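Local coordinates for synaptotagmin-1 (Arabidopsis thaliana, PDB 7AS6), which helps maintain plasma membrane integrity during freezing and osmotic stress and is represented here by its C2A domain, which probably binds calcium and phospholipid, at residues V10-V15 with V134-K139; P43-T48 with E60-S65; E75-D80 with P87-M92. One frame throughout, in Å; residues are numbered along the deposited sequence.

Contact 1. Residues V10-V15 with V134-K139; sequences VHVKVV and VELLYK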
loop_
_atom_site.group_PDB
_atom_site.type_symbol
_atom_site.label_atom_id
_atom_site.label_comp_id
_atom_site.label_asym_id
_atom_site.label_seq_id
_atom_site.Cartn_x
_atom_site.Cartn_y
_atom_site.Cartn_z
ATOM N N VAL A 10 3.877 12.161 -5.303
ATOM C CA VAL A 10 2.593 11.541 -5.017
ATOM C C VAL A 10 2.514 11.265 -3.522
ATOM O O VAL A 10 3.447 10.705 -2.930
ATOM C CB VAL A 10 2.382 10.271 -5.858
ATOM C CG1 VAL A 10 3.507 9.274 -5.643
ATOM C CG2 VAL A 10 1.040 9.658 -5.543
ATOM N N HIS A 11 1.423 11.702 -2.902
ATOM C CA HIS A 11 1.157 11.448 -1.493
ATOM C C HIS A 11 0.232 10.244 -1.412
ATOM O O HIS A 11 -0.867 10.270 -1.977
ATOM C CB HIS A 11 0.529 12.667 -0.816
ATOM C CG HIS A 11 1.402 13.887 -0.836
ATOM N ND1 HIS A 11 2.171 14.275 0.241
ATOM C CD2 HIS A 11 1.630 14.805 -1.806
ATOM C CE1 HIS A 11 2.831 15.378 -0.062
ATOM N NE2 HIS A 11 2.525 15.717 -1.301
ATOM N N VAL A 12 0.703 9.180 -0.752
ATOM C CA VAL A 12 0.007 7.897 -0.643
ATOM C C VAL A 12 -0.436 7.734 0.798
ATOM O O VAL A 12 0.393 7.705 1.716
ATOM C CB VAL A 12 0.902 6.715 -1.049
ATOM C CG1 VAL A 12 0.095 5.420 -1.021
ATOM C CG2 VAL A 12 1.507 6.941 -2.413
ATOM N N LYS A 13 -1.728 7.636 1.007
ATOM C CA LYS A 13 -2.249 7.400 2.336
ATOM C C LYS A 13 -2.730 5.963 2.362
ATOM O O LYS A 13 -3.511 5.554 1.494
ATOM C CB LYS A 13 -3.380 8.371 2.682
ATOM C CG LYS A 13 -3.773 8.332 4.166
ATOM C CD LYS A 13 -4.966 9.235 4.450
ATOM C CE LYS A 13 -4.804 9.989 5.757
ATOM N NZ LYS A 13 -5.851 11.053 5.867
ATOM N N VAL A 14 -2.228 5.186 3.317
ATOM C CA VAL A 14 -2.793 3.875 3.602
ATOM C C VAL A 14 -3.867 4.075 4.661
ATOM O O VAL A 14 -3.570 4.381 5.823
ATOM C CB VAL A 14 -1.729 2.872 4.063
ATOM C CG1 VAL A 14 -2.388 1.523 4.371
ATOM C CG2 VAL A 14 -0.670 2.709 2.982
ATOM N N VAL A 15 -5.112 3.863 4.273
ATOM C CA VAL A 15 -6.238 4.207 5.130
ATOM C C VAL A 15 -6.545 3.049 6.061
ATOM O O VAL A 15 -6.372 3.164 7.280
ATOM C CB VAL A 15 -7.475 4.583 4.300
ATOM C CG1 VAL A 15 -8.641 4.912 5.217
ATOM C CG2 VAL A 15 -7.152 5.765 3.392
ATOM N N VAL A 134 -6.836 2.924 0.052
ATOM C CA VAL A 134 -5.728 3.869 -0.012
ATOM C C VAL A 134 -6.206 5.145 -0.704
ATOM O O VAL A 134 -7.275 5.185 -1.317
ATOM C CB VAL A 134 -4.505 3.291 -0.755
ATOM C CG1 VAL A 134 -4.142 1.900 -0.238
ATOM C CG2 VAL A 134 -4.779 3.235 -2.233
ATOM N N GLU A 135 -5.394 6.198 -0.606
ATOM C CA GLU A 135 -5.639 7.461 -1.300
ATOM C C GLU A 135 -4.354 7.945 -1.939
ATOM O O GLU A 135 -3.259 7.717 -1.417
ATOM C CB GLU A 135 -6.107 8.583 -0.385
ATOM C CG GLU A 135 -7.488 8.461 0.189
ATOM C CD GLU A 135 -7.786 9.646 1.088
ATOM O OE1 GLU A 135 -7.118 10.699 0.900
ATOM O OE2 GLU A 135 -8.650 9.515 1.992
ATOM N N LEU A 136 -4.495 8.636 -3.054
ATOM C CA LEU A 136 -3.363 9.247 -3.723
ATOM C C LEU A 136 -3.652 10.722 -3.919
ATOM O O LEU A 136 -4.775 11.100 -4.264
ATOM C CB LEU A 136 -3.086 8.593 -5.074
ATOM C CG LEU A 136 -2.890 7.083 -5.146
ATOM C CD1 LEU A 136 -2.531 6.705 -6.570
ATOM C CD2 LEU A 136 -1.825 6.602 -4.176
ATOM N N LEU A 137 -2.642 11.553 -3.677
ATOM C CA LEU A 137 -2.696 12.974 -4.007
ATOM C C LEU A 137 -1.433 13.311 -4.783
ATOM O O LEU A 137 -0.329 13.244 -4.234
ATOM C CB LEU A 137 -2.824 13.845 -2.756
ATOM C CG LEU A 137 -2.708 15.347 -3.031
ATOM C CD1 LEU A 137 -3.832 15.815 -3.947
ATOM C CD2 LEU A 137 -2.695 16.145 -1.739
ATOM N N TYR A 138 -1.585 13.671 -6.055
ATOM C CA TYR A 138 -0.437 13.969 -6.896
ATOM C C TYR A 138 -0.208 15.474 -6.921
ATOM O O TYR A 138 -1.093 16.239 -7.318
ATOM C CB TYR A 138 -0.635 13.429 -8.309
ATOM C CG TYR A 138 0.534 13.733 -9.208
ATOM C CD1 TYR A 138 1.824 13.395 -8.820
ATOM C CD2 TYR A 138 0.357 14.358 -10.440
ATOM C CE1 TYR A 138 2.902 13.667 -9.627
ATOM C CE2 TYR A 138 1.439 14.642 -11.259
ATOM C CZ TYR A 138 2.712 14.294 -10.838
ATOM O OH TYR A 138 3.808 14.555 -11.629
ATOM N N LYS A 139 0.976 15.895 -6.486
ATOM C CA LYS A 139 1.365 17.297 -6.552
ATOM C C LYS A 139 2.474 17.427 -7.581
ATOM O O LYS A 139 3.641 17.128 -7.281
ATOM C CB LYS A 139 1.826 17.809 -5.186
ATOM C CG LYS A 139 0.738 17.749 -4.128
ATOM C CD LYS A 139 -0.493 18.563 -4.536
ATOM C CE LYS A 139 -0.477 19.947 -3.905
ATOM N NZ LYS A 139 -1.733 20.704 -4.177
HETATM O O HOH W 1 -8.747 9.848 4.660
#
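His-11 pairs with Leu-137, and Lys-13 with Glu-135, as the two antiparallel hydrogen-bonded pairs that join strand 8-18 to strand 131-140 inside one sheet of the C2 β-sandwich. The bond from His-11 N to Leu-137 O is short at 2.7 Å and nearly straight (175°). His-11, with the largest buried area, has CG anti to the carbonyl carbon, beside the backbone N (chi1 -61°). Its ring turns an edge to the same Leu-137 O, CD2 lying 3.5 Å from that oxygen in the ring plane, and a nickel ion is bound about 3 Å from the side chain. CD2 also meets CG of Lys-139 at 3.9 Å, the two side chains crossing obliquely; the ammonium of Lys-139 runs on to a salt bridge with Asp-103. Glu-135, next in buried area, sets its CB 4.1 Å from CB of Lys-13. The two charged ends stop short of each other, Lys-13 NZ lying 5.0 Å from Glu-135 OE2, and a water spans them: it donates to OE2 at 2.7 Å but takes only a weak bond from NZ. On the other face Val-10, Val-12, Val-134 and Leu-136 turn into the sandwich. Val-12 and Leu-136 lie side by side, CG2 against CD2 at 3.8 Å, and beyond them Leu-74 and Phe-76 of the opposing sheet close the core. The pairing is thus two-sided: hydrocarbon on the buried face, and on the His-11 face a water-mediated link between opposite charges that probably adds less than the four backbone bonds.

Contact 2. Residues P43-T48 with E60-S65; sequences PSKKTT and EEFKFS. With EDO (1,2-ethanediol), chain H.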
loop_
_atom_site.group_PDB
_atom_site.type_symbol
_atom_site.label_atom_id
_atom_site.label_comp_id
_atom_site.label_asym_id
_atom_site.label_seq_id
_atom_site.Cartn_x
_atom_site.Cartn_y
_atom_site.Cartn_z
ATOM N N PRO A 43 14.298 2.174 -1.129
ATOM C CA PRO A 43 13.751 1.003 -0.435
ATOM C C PRO A 43 12.266 1.201 -0.169
ATOM O O PRO A 43 11.790 2.328 -0.018
ATOM C CB PRO A 43 14.551 0.949 0.871
ATOM C CG PRO A 43 15.749 1.803 0.638
ATOM C CD PRO A 43 15.337 2.853 -0.339
ATOM N N SER A 44 11.533 0.090 -0.121
ATOM C CA SER A 44 10.105 0.144 0.169
ATOM C C SER A 44 9.850 0.850 1.502
ATOM O O SER A 44 10.730 0.937 2.361
ATOM C CB SER A 44 9.527 -1.275 0.186
ATOM O OG SER A 44 10.427 -2.174 0.804
ATOM N N LYS A 45 8.652 1.418 1.641
ATOM C CA LYS A 45 8.181 2.006 2.885
ATOM C C LYS A 45 7.225 1.042 3.559
ATOM O O LYS A 45 6.644 0.167 2.913
ATOM C CB LYS A 45 7.440 3.322 2.631
ATOM C CG LYS A 45 7.973 4.160 1.494
ATOM C CD LYS A 45 9.173 4.960 1.935
ATOM C CE LYS A 45 9.335 6.213 1.087
ATOM N NZ LYS A 45 9.873 7.300 1.947
ATOM N N LYS A 46 7.003 1.237 4.854
ATOM C CA LYS A 46 5.990 0.417 5.488
ATOM C C LYS A 46 5.224 1.195 6.544
ATOM O O LYS A 46 5.725 2.158 7.132
ATOM C CB LYS A 46 6.602 -0.878 6.081
ATOM C CG LYS A 46 7.613 -0.703 7.186
ATOM C CD LYS A 46 8.102 -2.116 7.655
ATOM C CE LYS A 46 8.862 -2.073 8.994
ATOM N NZ LYS A 46 9.143 -3.453 9.557
ATOM N N THR A 47 3.984 0.768 6.757
ATOM C CA THR A 47 3.185 1.263 7.864
ATOM C C THR A 47 3.591 0.594 9.169
ATOM O O THR A 47 4.374 -0.365 9.205
ATOM C CB THR A 47 1.698 0.994 7.653
ATOM O OG1 THR A 47 1.454 -0.395 7.897
ATOM C CG2 THR A 47 1.245 1.398 6.220
ATOM N N THR A 48 2.993 1.078 10.251
ATOM C CA THR A 48 3.158 0.433 11.531
ATOM C C THR A 48 2.428 -0.904 11.542
ATOM O O THR A 48 1.574 -1.188 10.692
ATOM C CB THR A 48 2.632 1.312 12.661
ATOM O OG1 THR A 48 1.251 1.627 12.416
ATOM C CG2 THR A 48 3.437 2.586 12.741
ATOM N N GLU A 60 -1.959 6.296 7.442
ATOM C CA GLU A 60 -0.550 6.629 7.480
ATOM C C GLU A 60 -0.133 7.094 6.099
ATOM O O GLU A 60 -0.586 6.553 5.079
ATOM C CB GLU A 60 0.257 5.411 7.961
ATOM C CG GLU A 60 0.288 5.342 9.491
ATOM C CD GLU A 60 0.925 4.053 10.048
ATOM O OE1 GLU A 60 1.902 3.550 9.444
ATOM O OE2 GLU A 60 0.457 3.564 11.110
ATOM N N GLU A 61 0.704 8.115 6.061
ATOM C CA GLU A 61 0.950 8.839 4.829
ATOM C C GLU A 61 2.401 8.677 4.410
ATOM O O GLU A 61 3.305 8.760 5.243
ATOM C CB GLU A 61 0.621 10.331 4.994
ATOM C CG GLU A 61 -0.768 10.708 4.519
ATOM C CD GLU A 61 -0.757 11.961 3.647
ATOM O OE1 GLU A 61 0.051 12.878 3.941
ATOM O OE2 GLU A 61 -1.541 12.023 2.660
ATOM N N PHE A 62 2.612 8.476 3.113
ATOM C CA PHE A 62 3.933 8.325 2.518
ATOM C C PHE A 62 4.048 9.208 1.275
ATOM O O PHE A 62 3.055 9.444 0.585
ATOM C CB PHE A 62 4.174 6.881 2.141
ATOM C CG PHE A 62 3.913 5.931 3.261
ATOM C CD1 PHE A 62 4.903 5.648 4.168
ATOM C CD2 PHE A 62 2.665 5.356 3.422
ATOM C CE1 PHE A 62 4.674 4.784 5.214
ATOM C CE2 PHE A 62 2.421 4.508 4.454
ATOM C CZ PHE A 62 3.433 4.220 5.364
ATOM N N LYS A 63 5.268 9.668 0.974
ATOM C CA LYS A 63 5.551 10.461 -0.223
ATOM C C LYS A 63 6.571 9.754 -1.112
ATOM O O LYS A 63 7.584 9.241 -0.621
ATOM C CB LYS A 63 6.097 11.846 0.138
ATOM C CG LYS A 63 5.091 12.820 0.714
ATOM C CD LYS A 63 5.771 13.792 1.690
ATOM C CE LYS A 63 7.156 14.213 1.200
ATOM N NZ LYS A 63 8.064 14.573 2.332
ATOM N N PHE A 64 6.309 9.746 -2.421
ATOM C CA PHE A 64 7.226 9.217 -3.425
ATOM C C PHE A 64 7.484 10.265 -4.501
ATOM O O PHE A 64 6.560 10.970 -4.919
ATOM C CB PHE A 64 6.670 7.970 -4.095
ATOM C CG PHE A 64 6.525 6.795 -3.170
ATOM C CD1 PHE A 64 5.357 6.604 -2.440
ATOM C CD2 PHE A 64 7.553 5.871 -3.038
ATOM C CE1 PHE A 64 5.222 5.505 -1.585
ATOM C CE2 PHE A 64 7.425 4.768 -2.188
ATOM C CZ PHE A 64 6.260 4.589 -1.467
ATOM N N SER A 65 8.733 10.342 -4.967
ATOM C CA SER A 65 9.055 11.143 -6.144
ATOM C C SER A 65 8.575 10.420 -7.393
ATOM O O SER A 65 8.806 9.215 -7.552
ATOM C CB SER A 65 10.558 11.401 -6.230
ATOM O OG SER A 65 10.981 12.291 -5.215
HETATM C C1 EDO H . 5.150 6.871 8.029
HETATM O O1 EDO H . 4.786 8.224 7.729
HETATM C C2 EDO H . 3.882 6.084 8.354
HETATM O O2 EDO H . 4.228 4.804 8.920
HETATM O O HOH W 2 7.468 8.835 3.133
#
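Glu-60 reaches across to Thr-48, and OE1 takes the backbone N-H of Thr-48 at 2.8 Å on its syn lone pair. OG1 of Thr-48, placed between its own backbone N and carbonyl carbon (chi1 57°), meets OE2 of Glu-60 at 2.5 Å, a hydrogen bond whose very short length is doubtful. Next to this, CG2 of Thr-47 abuts the rim of the Phe-62 ring at CZ, 3.7 Å away, the two side chains crossing at about a right angle; Lys-46 O also lies at the ring edge. Thr-47 OG1 donates to Thr-48 O and is also hydrogen-bonded to Val-33 N. The segments belong to different sheets of the C2 β-sandwich: 43-48 carries the short edge strand 45-46 beside strand 31-37, and 60-65 lies on the outermost strand 57-66 of the other. No backbone-to-backbone bond joins them; each link uses at least one side chain. The base of Lys-45 belongs to the tight part, CB resting 3.8 Å from Phe-62 CD1 and CG 3.4 Å from Phe-64 CZ. Its tip is the loose, wet side: NZ is 5.7 Å from the Phe-64 ring centroid, a weak attraction at most, and reaches Lys-63 N through a water. A 1,2-ethanediol, probably from the crystallisation liquor, approaches Phe-62 obliquely with C2 near CE1, its O2 donating to Glu-60 OE1 at 2.7 Å and its O1 to Glu-61 O.

Contact 3. Residues E75-D80 with P87-M92; sequences EFSVYD and PEKMGM. With CD (cadmium ion), chain B.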
loop_
_atom_site.group_PDB
_atom_site.type_symbol
_atom_site.label_atom_id
_atom_site.label_comp_id
_atom_site.label_asym_id
_atom_site.label_seq_id
_atom_site.Cartn_x
_atom_site.Cartn_y
_atom_site.Cartn_z
ATOM N N GLU A 75 3.009 -0.821 -5.678
ATOM C CA GLU A 75 2.671 -2.159 -5.218
ATOM C C GLU A 75 2.476 -2.110 -3.713
ATOM O O GLU A 75 3.370 -1.670 -2.987
ATOM C CB GLU A 75 3.765 -3.144 -5.589
ATOM C CG GLU A 75 3.351 -4.583 -5.471
ATOM C CD GLU A 75 4.551 -5.512 -5.480
ATOM O OE1 GLU A 75 5.345 -5.447 -4.514
ATOM O OE2 GLU A 75 4.706 -6.287 -6.452
ATOM N N PHE A 76 1.296 -2.512 -3.254
ATOM C CA PHE A 76 1.000 -2.631 -1.836
ATOM C C PHE A 76 0.997 -4.101 -1.442
ATOM O O PHE A 76 0.402 -4.940 -2.127
ATOM C CB PHE A 76 -0.349 -2.018 -1.497
ATOM C CG PHE A 76 -0.483 -0.580 -1.915
ATOM C CD1 PHE A 76 -0.241 0.445 -1.005
ATOM C CD2 PHE A 76 -0.836 -0.255 -3.211
ATOM C CE1 PHE A 76 -0.355 1.790 -1.390
ATOM C CE2 PHE A 76 -0.949 1.085 -3.613
ATOM C CZ PHE A 76 -0.714 2.106 -2.690
ATOM N N SER A 77 1.646 -4.418 -0.332
ATOM C CA SER A 77 1.693 -5.795 0.140
ATOM C C SER A 77 1.373 -5.808 1.619
ATOM O O SER A 77 2.022 -5.112 2.406
ATOM C CB SER A 77 3.052 -6.413 -0.133
ATOM O OG SER A 77 3.293 -6.410 -1.526
ATOM N N VAL A 78 0.366 -6.565 1.990
ATOM C CA VAL A 78 -0.001 -6.693 3.385
ATOM C C VAL A 78 0.693 -7.926 3.954
ATOM O O VAL A 78 0.586 -9.026 3.397
ATOM C CB VAL A 78 -1.524 -6.777 3.544
ATOM C CG1 VAL A 78 -1.880 -6.829 5.016
ATOM C CG2 VAL A 78 -2.194 -5.567 2.857
ATOM N N TYR A 79 1.454 -7.728 5.027
ATOM C CA TYR A 79 2.186 -8.780 5.716
ATOM C C TYR A 79 1.637 -8.931 7.119
ATOM O O TYR A 79 1.075 -7.999 7.690
ATOM C CB TYR A 79 3.680 -8.459 5.840
ATOM C CG TYR A 79 4.460 -8.564 4.567
ATOM C CD1 TYR A 79 5.213 -9.688 4.299
ATOM C CD2 TYR A 79 4.453 -7.542 3.633
ATOM C CE1 TYR A 79 5.938 -9.799 3.138
ATOM C CE2 TYR A 79 5.183 -7.648 2.458
ATOM C CZ TYR A 79 5.927 -8.783 2.225
ATOM O OH TYR A 79 6.662 -8.918 1.066
ATOM N N ASP A 80 1.833 -10.112 7.683
ATOM C CA ASP A 80 1.598 -10.357 9.094
ATOM C C ASP A 80 2.905 -10.255 9.859
ATOM O O ASP A 80 3.890 -10.922 9.513
ATOM C CB ASP A 80 1.021 -11.748 9.330
ATOM C CG ASP A 80 0.978 -12.100 10.798
ATOM O OD1 ASP A 80 0.041 -11.614 11.455
ATOM O OD2 ASP A 80 1.880 -12.823 11.315
ATOM N N PRO A 87 8.093 -12.083 8.363
ATOM C CA PRO A 87 6.695 -11.781 8.057
ATOM C C PRO A 87 6.239 -12.542 6.825
ATOM O O PRO A 87 6.952 -12.627 5.828
ATOM C CB PRO A 87 6.711 -10.270 7.813
ATOM C CG PRO A 87 7.806 -9.785 8.699
ATOM C CD PRO A 87 8.870 -10.857 8.630
ATOM N N GLU A 88 5.047 -13.115 6.910
ATOM C CA GLU A 88 4.439 -13.815 5.793
ATOM C C GLU A 88 3.466 -12.882 5.104
ATOM O O GLU A 88 2.636 -12.249 5.766
ATOM C CB GLU A 88 3.712 -15.074 6.260
ATOM C CG GLU A 88 4.498 -16.350 6.008
ATOM C CD GLU A 88 4.898 -17.060 7.290
ATOM O OE1 GLU A 88 4.202 -16.881 8.318
ATOM O OE2 GLU A 88 5.912 -17.795 7.267
ATOM N N LYS A 89 3.578 -12.786 3.780
ATOM C CA LYS A 89 2.684 -11.932 3.012
ATOM C C LYS A 89 1.265 -12.473 3.115
ATOM O O LYS A 89 1.046 -13.682 3.014
ATOM C CB LYS A 89 3.135 -11.873 1.548
ATOM C CG LYS A 89 2.402 -10.843 0.697
ATOM C CD LYS A 89 2.861 -10.873 -0.770
ATOM C CE LYS A 89 4.385 -10.975 -0.895
ATOM N NZ LYS A 89 5.044 -9.709 -1.326
ATOM N N MET A 90 0.303 -11.585 3.352
ATOM C CA MET A 90 -1.088 -12.000 3.386
ATOM C C MET A 90 -1.809 -11.699 2.092
ATOM O O MET A 90 -2.805 -12.360 1.790
ATOM C CB MET A 90 -1.827 -11.318 4.537
ATOM C CG MET A 90 -1.211 -11.583 5.918
ATOM S SD MET A 90 -2.152 -10.670 7.166
ATOM C CE MET A 90 -3.667 -11.623 7.137
ATOM N N GLY A 91 -1.314 -10.745 1.322
ATOM C CA GLY A 91 -1.955 -10.362 0.082
ATOM C C GLY A 91 -1.331 -9.099 -0.468
ATOM O O GLY A 91 -0.551 -8.407 0.200
ATOM N N MET A 92 -1.702 -8.787 -1.702
ATOM C CA MET A 92 -1.075 -7.658 -2.367
ATOM C C MET A 92 -1.930 -7.224 -3.547
ATOM O O MET A 92 -2.835 -7.939 -3.986
ATOM C CB MET A 92 0.326 -8.029 -2.822
ATOM C CG MET A 92 0.288 -9.226 -3.715
ATOM S SD MET A 92 1.150 -8.797 -5.208
ATOM C CE MET A 92 2.827 -8.917 -4.574
HETATM CD CD CD B . 1.096 -12.369 13.579
HETATM O O HOH W 3 3.855 -14.025 9.811
#
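Strands 73-80 and 88-96 run antiparallel, their local axes 4.3 Å apart at 141°, and a classic β bulge sets Met-90 and Gly-91 both opposite Val-78. This is a β-hairpin of the C2 domain, whose connecting loop carries metal ligands. Val-78 O accepts from two donors, Met-90 N at 2.6 Å and, less closely, Gly-91 N at 3.3 Å, while Val-78 N donates to Gly-91 O. Past the bulge Tyr-79 faces Lys-89. The lysine's CB lies over one face of the phenol ring, a CH-pi contact 4.2 Å from the centroid, and the chain then bends at chi3 and again at chi4 (-106°), which brings NZ round to donate to Tyr-79 OH at 3.0 Å. Pro-87 adds CB against CD1 of the same ring, and its carbonyl oxygen lies at the ring's edge. Met-90, in the bulge, points toward the partner strand and brings SD 4.0 Å from CB of Asp-80, whose backbone N donates to Glu-88 O. Asp-80 CG stands anti to the backbone N (chi1 171°), and the carboxylate binds the cadmium ion with both oxygens, together with Asp-24, Asp-30, Glu-82 and the carbonyl oxygen of Trp-81. By similarity the aspartates and the glutamate bind calcium. Lys-23 reaches both Asp-80 OD2 and Glu-88 OE1. A water lies 2.8 Å from Asp-80 OD2 and accepts from Glu-88 N.

From the N terminus, strand 8-18 comes first, and contact 1 closes the longest loop when strand 131-140 returns beside it near the end of the chain. Contacts 2 and 3 both fall within that loop, in series: 43-48 meets 60-65 before 75-80 turns back on 87-92, and none of the loops cross. Contact 1 joins neighbouring strands of one sheet, and contact 3 does so in the other. Contact 2 bridges the two sheets at their edges. Backbone bonds from Val-12 to Phe-62 and from Val-14 to Glu-60 join contacts 1 and 2, while Phe-76 of contact 3 packs on Val-12 and Val-134 across the core.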